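PDB 5W5P: tail fiber protein from Acinetobacter phage AM24, which probably binds and depolymerises the capsular polysaccharide of its Acinetobacter baumannii host, serving as the phage's tailspike for recognition of the cell surface. Local coordinates for the interface of chains A and B. Coordinates in Å, arbitrary orientation; residue numbers count along the deposited sequence, not the author numbering. Chains: chain A/B, Tail fiber protein.

The interface of chains A and B. Residues chain A 208, 233, 235, 266; chain B 162-163, 201-203, 228, 230.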
loop_
_atom_site.group_PDB
_atom_site.type_symbol
_atom_site.label_atom_id
_atom_site.label_comp_id
_atom_site.label_asym_id
_atom_site.label_seq_id
_atom_site.Cartn_x
_atom_site.Cartn_y
_atom_site.Cartn_z
ATOM N N LEU A 208 -15.982 -16.266 -12.066
ATOM C CA LEU A 208 -17.389 -15.984 -12.314
ATOM C C LEU A 208 -17.544 -14.656 -13.037
ATOM O O LEU A 208 -16.805 -13.699 -12.782
ATOM C CB LEU A 208 -18.188 -15.926 -11.012
ATOM C CG LEU A 208 -18.578 -17.248 -10.368
ATOM C CD1 LEU A 208 -19.313 -16.973 -9.073
ATOM C CD2 LEU A 208 -19.428 -18.078 -11.325
ATOM N N GLY A 233 -11.269 -11.605 -8.249
ATOM C CA GLY A 233 -11.141 -12.440 -9.426
ATOM C C GLY A 233 -12.355 -12.515 -10.321
ATOM O O GLY A 233 -12.365 -13.328 -11.252
ATOM N N ARG A 235 -15.518 -10.982 -12.966
ATOM C CA ARG A 235 -15.888 -10.008 -13.982
ATOM C C ARG A 235 -17.299 -9.515 -13.688
ATOM O O ARG A 235 -18.191 -10.317 -13.388
ATOM C CB ARG A 235 -15.820 -10.616 -15.385
ATOM C CG ARG A 235 -15.467 -9.615 -16.489
ATOM C CD ARG A 235 -16.650 -8.736 -16.875
ATOM N NE ARG A 235 -16.379 -7.942 -18.072
ATOM C CZ ARG A 235 -15.599 -6.863 -18.110
ATOM N NH1 ARG A 235 -15.010 -6.415 -17.008
ATOM N NH2 ARG A 235 -15.413 -6.221 -19.253
ATOM N N HIS A 266 -12.549 -7.292 -12.592
ATOM C CA HIS A 266 -12.686 -6.637 -13.889
ATOM C C HIS A 266 -14.089 -6.028 -13.946
ATOM O O HIS A 266 -15.068 -6.720 -14.238
ATOM C CB HIS A 266 -12.451 -7.632 -15.031
ATOM C CG HIS A 266 -11.147 -8.367 -14.940
ATOM N ND1 HIS A 266 -10.063 -8.060 -15.733
ATOM C CD2 HIS A 266 -10.760 -9.403 -14.159
ATOM C CE1 HIS A 266 -9.061 -8.871 -15.442
ATOM N NE2 HIS A 266 -9.459 -9.695 -14.489
HETATM N N MSE B 162 -16.158 -11.450 -21.397
HETATM C CA MSE B 162 -15.427 -12.681 -21.100
HETATM C C MSE B 162 -14.469 -12.529 -19.923
HETATM O O MSE B 162 -14.066 -11.415 -19.568
HETATM C CB MSE B 162 -14.647 -13.162 -22.331
HETATM C CG MSE B 162 -15.480 -13.338 -23.590
HETATM SE SE MSE B 162 -14.403 -13.794 -25.172
HETATM C CE MSE B 162 -14.182 -15.704 -24.844
ATOM N N LEU B 163 -14.114 -13.658 -19.317
ATOM C CA LEU B 163 -13.060 -13.717 -18.311
ATOM C C LEU B 163 -12.209 -14.933 -18.628
ATOM O O LEU B 163 -12.677 -16.068 -18.516
ATOM C CB LEU B 163 -13.632 -13.792 -16.898
ATOM C CG LEU B 163 -12.610 -13.948 -15.778
ATOM C CD1 LEU B 163 -11.960 -12.605 -15.541
ATOM C CD2 LEU B 163 -13.270 -14.424 -14.484
ATOM N N ALA B 201 -8.729 -8.889 -20.115
ATOM C CA ALA B 201 -9.258 -9.661 -18.992
ATOM C C ALA B 201 -8.693 -11.076 -18.967
ATOM O O ALA B 201 -9.318 -12.013 -19.477
ATOM C CB ALA B 201 -10.789 -9.700 -19.009
ATOM N N LEU B 202 -7.527 -11.243 -18.343
ATOM C CA LEU B 202 -6.826 -12.518 -18.315
ATOM C C LEU B 202 -6.230 -12.751 -16.935
ATOM O O LEU B 202 -5.522 -11.887 -16.411
ATOM C CB LEU B 202 -5.720 -12.551 -19.377
ATOM C CG LEU B 202 -4.682 -13.674 -19.289
ATOM C CD1 LEU B 202 -5.357 -15.023 -19.463
ATOM C CD2 LEU B 202 -3.593 -13.472 -20.326
ATOM N N GLU B 203 -6.512 -13.910 -16.354
ATOM C CA GLU B 203 -5.814 -14.392 -15.167
ATOM C C GLU B 203 -4.870 -15.509 -15.590
ATOM O O GLU B 203 -5.297 -16.475 -16.227
ATOM C CB GLU B 203 -6.797 -14.897 -14.108
ATOM C CG GLU B 203 -8.029 -14.017 -13.920
ATOM C CD GLU B 203 -7.796 -12.889 -12.934
ATOM O OE1 GLU B 203 -7.918 -11.713 -13.329
ATOM O OE2 GLU B 203 -7.480 -13.173 -11.761
ATOM N N ASN B 228 -5.037 -5.729 -19.392
ATOM C CA ASN B 228 -5.811 -6.078 -18.205
ATOM C C ASN B 228 -5.489 -7.504 -17.752
ATOM O O ASN B 228 -6.340 -8.395 -17.741
ATOM C CB ASN B 228 -7.312 -5.896 -18.453
ATOM C CG ASN B 228 -7.700 -4.441 -18.701
ATOM O OD1 ASN B 228 -6.874 -3.620 -19.094
ATOM N ND2 ASN B 228 -8.969 -4.126 -18.481
ATOM N N ASN B 230 -3.868 -10.101 -14.907
ATOM C CA ASN B 230 -3.492 -10.425 -13.532
ATOM C C ASN B 230 -2.587 -11.655 -13.577
ATOM O O ASN B 230 -3.054 -12.771 -13.819
ATOM C CB ASN B 230 -4.727 -10.676 -12.671
ATOM C CG ASN B 230 -5.365 -9.396 -12.171
ATOM O OD1 ASN B 230 -4.682 -8.414 -11.890
ATOM N ND2 ASN B 230 -6.688 -9.401 -12.061
HETATM O O HOH W 1 -11.035 -5.931 -17.452
#
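A:His266 reaches from the beta-helix of one subunit onto strand 199-204 of its neighbour, where its ring meets B:Glu203 and B:Ala201. The patch, 194 Å² of hidden surface, is a small part of the lateral packing between parallel beta-helices of the tailspike trimer.

The direct polar link is a hydrogen bond from the imidazole NE2 of A:His266 to the carboxylate OE1 of B:Glu203, 2.8 Å long and straight (180° at H). The acceptor lies in the ring plane, and the N-H points nearly down the C-O axis of the carboxylate, whose own plane stands almost perpendicular to the ring (81°). Within chain B, the amide ND2 of B:Asn230 gives a second hydrogen bond to the same OE1, at 2.9 Å, arriving on the syn side and slightly out of the carboxylate plane. Two donors, one from each chain, thus pin OE1 in place and may restrain the rotation of the carboxylate.

The other ring nitrogen, ND1 of A:His266, is joined through a water to the side-chain ND2 of B:Asn228, each 2.9 Å from the water oxygen. The water lies in the ring plane; with in-plane partners at both nitrogens, the tilt of the imidazole is probably held from both ends.

B:Ala201 and CD1 of B:Leu163 cover one and the same face of the ring. CE1 of A:His266 packs 3.6 Å from CA of B:Ala201, and the methyl CB of that alanine approaches ND1. B:Leu163 crosses the histidine at about a right angle; with CG anti to its backbone N (chi1 176°), it sets CD1 3.7 Å from CD2 of the ring and turns CD2 toward the carbonyl oxygen of A:Gly233.

The aliphatic stem of A:Arg235, bent at chi2, brings CG to 3.8 Å from the backbone carbonyl O of B:Met162 and lays CB near CB of B:Leu163. Its guanidinium turns back within chain A, where NH1 donates to the backbone O of A:His266 at 2.8 Å from above the carbonyl plane.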